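Local coordinates for hypothetical protein Atu2327 (PDB 2O8I) that is of unconfirmed function but probably decarboxylates 2-oxo-4-hydroxy-4-carboxy-5-ureidoimidazoline to allantoin in purine breakdown, at residues F7-P19 with V150-L162. Sequence-based numbering, arbitrary orientation.
Sequences FVARFGGVFEHSP and VEKIAWLRLASML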
loop_
_atom_site.group_PDB
_atom_site.type_symbol
_atom_site.label_atom_id
_atom_site.label_comp_id
_atom_site.label_asym_id
_atom_site.label_seq_id
_atom_site.Cartn_x
_atom_site.Cartn_y
_atom_site.Cartn_z
ATOM N N PHE A 7 -3.689 -8.909 -17.664
ATOM C CA PHE A 7 -3.143 -9.770 -16.620
ATOM C C PHE A 7 -2.119 -9.108 -15.707
ATOM O O PHE A 7 -2.144 -9.281 -14.502
ATOM C CB PHE A 7 -2.494 -10.969 -17.270
ATOM C CG PHE A 7 -2.091 -12.061 -16.326
ATOM C CD1 PHE A 7 -2.942 -13.142 -16.091
ATOM C CD2 PHE A 7 -0.821 -12.078 -15.772
ATOM C CE1 PHE A 7 -2.559 -14.206 -15.254
ATOM C CE2 PHE A 7 -0.400 -13.154 -14.933
ATOM C CZ PHE A 7 -1.283 -14.204 -14.656
ATOM N N VAL A 8 -1.191 -8.369 -16.275
ATOM C CA VAL A 8 -0.145 -7.780 -15.485
ATOM C C VAL A 8 -0.743 -6.640 -14.711
ATOM O O VAL A 8 -0.293 -6.330 -13.618
ATOM C CB VAL A 8 1.019 -7.308 -16.392
ATOM C CG1 VAL A 8 1.988 -6.392 -15.646
ATOM C CG2 VAL A 8 1.739 -8.556 -16.969
ATOM N N ALA A 9 -1.818 -6.061 -15.224
ATOM C CA ALA A 9 -2.350 -4.920 -14.590
ATOM C C ALA A 9 -3.139 -5.104 -13.293
ATOM O O ALA A 9 -2.685 -4.647 -12.264
ATOM C CB ALA A 9 -3.148 -4.082 -15.559
ATOM N N ARG A 10 -4.257 -5.811 -13.212
ATOM C CA ARG A 10 -4.466 -7.127 -12.690
ATOM C C ARG A 10 -3.727 -7.718 -11.521
ATOM O O ARG A 10 -4.190 -7.596 -10.384
ATOM C CB ARG A 10 -5.132 -8.119 -13.588
ATOM C CG ARG A 10 -6.446 -8.489 -13.008
ATOM C CD ARG A 10 -7.472 -7.962 -13.840
ATOM N NE ARG A 10 -8.239 -8.959 -14.582
ATOM C CZ ARG A 10 -9.171 -9.845 -14.137
ATOM N NH1 ARG A 10 -9.446 -10.060 -12.846
ATOM N NH2 ARG A 10 -9.827 -10.572 -15.057
ATOM N N PHE A 11 -2.608 -8.384 -11.805
ATOM C CA PHE A 11 -1.993 -9.222 -10.824
ATOM C C PHE A 11 -0.550 -8.766 -10.623
ATOM O O PHE A 11 0.181 -9.347 -9.825
ATOM C CB PHE A 11 -2.067 -10.687 -11.240
ATOM C CG PHE A 11 -3.469 -11.176 -11.584
ATOM C CD1 PHE A 11 -4.483 -11.182 -10.633
ATOM C CD2 PHE A 11 -3.757 -11.651 -12.859
ATOM C CE1 PHE A 11 -5.788 -11.654 -10.965
ATOM C CE2 PHE A 11 -5.039 -12.112 -13.202
ATOM C CZ PHE A 11 -6.055 -12.125 -12.246
ATOM N N GLY A 12 -0.138 -7.713 -11.329
ATOM C CA GLY A 12 1.177 -7.115 -11.123
ATOM C C GLY A 12 1.500 -6.676 -9.693
ATOM O O GLY A 12 2.661 -6.740 -9.299
ATOM N N GLY A 13 0.478 -6.230 -8.930
ATOM C CA GLY A 13 0.644 -5.757 -7.569
ATOM C C GLY A 13 0.481 -6.815 -6.486
ATOM O O GLY A 13 0.613 -6.513 -5.301
ATOM N N VAL A 14 0.150 -8.042 -6.843
ATOM C CA VAL A 14 -0.152 -9.026 -5.809
ATOM C C VAL A 14 1.123 -9.291 -4.984
ATOM O O VAL A 14 1.080 -9.508 -3.771
ATOM C CB VAL A 14 -0.752 -10.347 -6.437
ATOM C CG1 VAL A 14 -0.727 -11.518 -5.452
ATOM C CG2 VAL A 14 -2.159 -10.094 -6.950
ATOM N N PHE A 15 2.249 -9.319 -5.668
ATOM C CA PHE A 15 3.538 -9.207 -5.039
ATOM C C PHE A 15 3.856 -7.747 -5.265
ATOM O O PHE A 15 4.046 -7.288 -6.387
ATOM C CB PHE A 15 4.573 -10.150 -5.706
ATOM C CG PHE A 15 4.339 -11.602 -5.398
ATOM C CD1 PHE A 15 3.332 -12.310 -6.025
ATOM C CD2 PHE A 15 5.071 -12.243 -4.450
ATOM C CE1 PHE A 15 3.074 -13.680 -5.727
ATOM C CE2 PHE A 15 4.834 -13.587 -4.131
ATOM C CZ PHE A 15 3.827 -14.302 -4.789
ATOM N N GLU A 16 3.875 -7.013 -4.172
ATOM C CA GLU A 16 3.946 -5.592 -4.197
ATOM C C GLU A 16 5.108 -5.077 -5.044
ATOM O O GLU A 16 6.200 -5.595 -4.942
ATOM C CB GLU A 16 4.042 -5.100 -2.759
ATOM C CG GLU A 16 3.711 -3.658 -2.663
ATOM C CD GLU A 16 2.267 -3.436 -2.331
ATOM O OE1 GLU A 16 1.589 -4.380 -1.931
ATOM O OE2 GLU A 16 1.817 -2.312 -2.425
ATOM N N HIS A 17 4.854 -4.071 -5.888
ATOM C CA HIS A 17 5.869 -3.491 -6.760
ATOM C C HIS A 17 6.662 -4.546 -7.535
ATOM O O HIS A 17 7.779 -4.259 -8.016
ATOM C CB HIS A 17 6.811 -2.543 -5.992
ATOM C CG HIS A 17 6.098 -1.413 -5.302
ATOM N ND1 HIS A 17 5.904 -1.388 -3.943
ATOM C CD2 HIS A 17 5.486 -0.303 -5.785
ATOM C CE1 HIS A 17 5.208 -0.311 -3.612
ATOM N NE2 HIS A 17 4.938 0.365 -4.711
ATOM N N SER A 18 6.095 -5.747 -7.718
ATOM C CA SER A 18 6.818 -6.799 -8.447
ATOM C C SER A 18 6.110 -7.334 -9.748
ATOM O O SER A 18 5.831 -8.550 -9.892
ATOM C CB SER A 18 7.208 -7.880 -7.451
ATOM O OG SER A 18 7.833 -7.250 -6.348
ATOM N N PRO A 19 5.816 -6.403 -10.704
ATOM C CA PRO A 19 5.117 -6.808 -11.916
ATOM C C PRO A 19 5.846 -7.919 -12.664
ATOM O O PRO A 19 5.183 -8.721 -13.301
ATOM C CB PRO A 19 5.027 -5.503 -12.746
ATOM C CG PRO A 19 6.064 -4.588 -12.173
ATOM C CD PRO A 19 6.135 -4.957 -10.728
ATOM N N VAL A 150 5.019 -13.528 2.501
ATOM C CA VAL A 150 4.735 -12.826 1.267
ATOM C C VAL A 150 3.772 -13.669 0.395
ATOM O O VAL A 150 2.872 -13.145 -0.273
ATOM C CB VAL A 150 6.047 -12.491 0.521
ATOM C CG1 VAL A 150 5.815 -12.410 -0.949
ATOM C CG2 VAL A 150 6.589 -11.186 1.002
ATOM N N GLU A 151 3.907 -14.973 0.480
ATOM C CA GLU A 151 3.089 -15.839 -0.310
ATOM C C GLU A 151 1.624 -16.109 0.067
ATOM O O GLU A 151 0.736 -15.927 -0.772
ATOM C CB GLU A 151 3.747 -17.234 -0.446
ATOM C CG GLU A 151 4.976 -17.310 -1.335
ATOM C CD GLU A 151 5.491 -18.762 -1.569
ATOM O OE1 GLU A 151 4.917 -19.754 -1.019
ATOM O OE2 GLU A 151 6.499 -18.910 -2.311
ATOM N N LYS A 152 1.299 -16.508 1.289
ATOM C CA LYS A 152 0.521 -15.831 2.248
ATOM C C LYS A 152 -0.283 -14.608 1.984
ATOM O O LYS A 152 -1.501 -14.705 1.835
ATOM C CB LYS A 152 0.858 -16.117 3.686
ATOM C CG LYS A 152 -0.136 -17.090 4.268
ATOM C CD LYS A 152 -0.546 -16.701 5.727
ATOM C CE LYS A 152 -1.511 -17.754 6.418
ATOM N NZ LYS A 152 -1.830 -17.402 7.858
ATOM N N ILE A 153 0.371 -13.462 1.954
ATOM C CA ILE A 153 -0.295 -12.250 1.647
ATOM C C ILE A 153 -0.849 -12.299 0.194
ATOM O O ILE A 153 -1.992 -11.870 -0.069
ATOM C CB ILE A 153 0.652 -11.121 1.925
ATOM C CG1 ILE A 153 0.829 -11.047 3.459
ATOM C CG2 ILE A 153 0.107 -9.844 1.322
ATOM C CD1 ILE A 153 2.134 -10.405 3.974
ATOM N N ALA A 154 -0.066 -12.881 -0.715
ATOM C CA ALA A 154 -0.490 -13.021 -2.107
ATOM C C ALA A 154 -1.817 -13.759 -2.142
ATOM O O ALA A 154 -2.778 -13.327 -2.832
ATOM C CB ALA A 154 0.596 -13.755 -2.989
ATOM N N TRP A 155 -1.891 -14.830 -1.359
ATOM C CA TRP A 155 -3.099 -15.613 -1.307
ATOM C C TRP A 155 -4.261 -14.778 -0.808
ATOM O O TRP A 155 -5.356 -14.770 -1.408
ATOM C CB TRP A 155 -2.929 -16.882 -0.437
ATOM C CG TRP A 155 -4.247 -17.466 -0.052
ATOM C CD1 TRP A 155 -4.877 -17.347 1.150
ATOM C CD2 TRP A 155 -5.123 -18.183 -0.894
ATOM N NE1 TRP A 155 -6.094 -17.982 1.121
ATOM C CE2 TRP A 155 -6.272 -18.504 -0.128
ATOM C CE3 TRP A 155 -5.040 -18.623 -2.215
ATOM C CZ2 TRP A 155 -7.339 -19.238 -0.643
ATOM C CZ3 TRP A 155 -6.102 -19.342 -2.737
ATOM C CH2 TRP A 155 -7.245 -19.643 -1.947
ATOM N N LEU A 156 -4.033 -14.085 0.299
ATOM C CA LEU A 156 -5.079 -13.271 0.900
ATOM C C LEU A 156 -5.555 -12.182 -0.064
ATOM O O LEU A 156 -6.764 -11.909 -0.166
ATOM C CB LEU A 156 -4.604 -12.645 2.230
ATOM C CG LEU A 156 -4.317 -13.623 3.382
ATOM C CD1 LEU A 156 -3.568 -12.879 4.489
ATOM C CD2 LEU A 156 -5.626 -14.256 3.917
ATOM N N ARG A 157 -4.615 -11.573 -0.777
ATOM C CA ARG A 157 -4.993 -10.556 -1.766
ATOM C C ARG A 157 -5.874 -11.138 -2.857
ATOM O O ARG A 157 -7.013 -10.664 -3.046
ATOM C CB ARG A 157 -3.769 -9.858 -2.332
ATOM C CG ARG A 157 -3.082 -9.051 -1.237
ATOM C CD ARG A 157 -1.732 -8.613 -1.669
ATOM N NE ARG A 157 -1.236 -7.582 -0.784
ATOM C CZ ARG A 157 -0.213 -6.788 -1.069
ATOM N NH1 ARG A 157 0.394 -6.900 -2.252
ATOM N NH2 ARG A 157 0.193 -5.878 -0.179
ATOM N N LEU A 158 -5.369 -12.188 -3.512
ATOM C CA LEU A 158 -6.113 -12.923 -4.545
ATOM C C LEU A 158 -7.468 -13.437 -4.101
ATOM O O LEU A 158 -8.437 -13.287 -4.844
ATOM C CB LEU A 158 -5.279 -14.046 -5.110
ATOM C CG LEU A 158 -4.141 -13.526 -5.995
ATOM C CD1 LEU A 158 -3.078 -14.601 -6.121
ATOM C CD2 LEU A 158 -4.689 -13.095 -7.355
ATOM N N ALA A 159 -7.557 -13.979 -2.879
ATOM C CA ALA A 159 -8.848 -14.379 -2.318
ATOM C C ALA A 159 -9.889 -13.245 -2.192
ATOM O O ALA A 159 -11.085 -13.512 -2.189
ATOM C CB ALA A 159 -8.665 -15.090 -1.004
ATOM N N SER A 160 -9.470 -11.985 -2.077
ATOM C CA SER A 160 -10.459 -10.898 -2.041
ATOM C C SER A 160 -10.935 -10.497 -3.448
ATOM O O SER A 160 -12.033 -9.956 -3.598
ATOM C CB SER A 160 -9.952 -9.669 -1.273
ATOM O OG SER A 160 -8.807 -9.101 -1.911
HETATM N N MSE A 161 -10.117 -10.781 -4.457
HETATM C CA MSE A 161 -10.375 -10.383 -5.817
HETATM C C MSE A 161 -11.030 -11.448 -6.687
HETATM O O MSE A 161 -11.487 -11.132 -7.772
HETATM C CB MSE A 161 -9.069 -10.123 -6.506
HETATM C CG MSE A 161 -8.403 -8.830 -6.264
HETATM SE SE MSE A 161 -6.559 -9.165 -6.944
HETATM C CE MSE A 161 -5.549 -9.118 -5.275
ATOM N N LEU A 162 -11.010 -12.706 -6.260
ATOM C CA LEU A 162 -11.307 -13.823 -7.159
ATOM C C LEU A 162 -12.121 -14.878 -6.424
ATOM O O LEU A 162 -12.025 -14.951 -5.219
ATOM C CB LEU A 162 -9.986 -14.425 -7.669
ATOM C CG LEU A 162 -9.172 -13.641 -8.707
ATOM C CD1 LEU A 162 -7.929 -14.337 -9.136
ATOM C CD2 LEU A 162 -9.978 -13.298 -9.928
HETATM O O HOH W 1 2.431 -10.474 -1.426
#
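Val14 packs against Ala154 of helix 139-161, its CG1 lying 3.6 Å from Ala154 CB. Because CG1 stands anti to the backbone N (chi1 165°), it lies against Ala154 and Leu158, and CG2 between Leu158 CD2 and the selenomethionine methyl Met161 CE. Phe15 brings its ring to the same helix one turn back, with CE2 3.5 Å from Val150 CG1 and CE1 near Ala154 CB; Phe48 and Leu44 of helix 37-50 close in on that ring. Phe11 extends this packed, buried part, its ring edge atoms CD1 and CE1 touching Leu158 and Leu162. The loose side is the partly exposed Arg10, whose NH1 comes only within 4.4 Å of Leu162 CD2.

A polar flank completes this case of a loop docked on a helix. Arg157, extended from CG to NE, grips Glu16 OE1 end-on with NH2 at 2.7 Å and NH1 at 2.8 Å, the carboxylate and guanidinium planes 66° apart. NH1 also makes a weak bond to Val14 O, which a water links to Val150 O. Since Arg157 NE pairs with Glu75 of the second subunit, one buried guanidinium joins the loop and the neighbouring subunit, and the two carboxylates probably favour its positive charge.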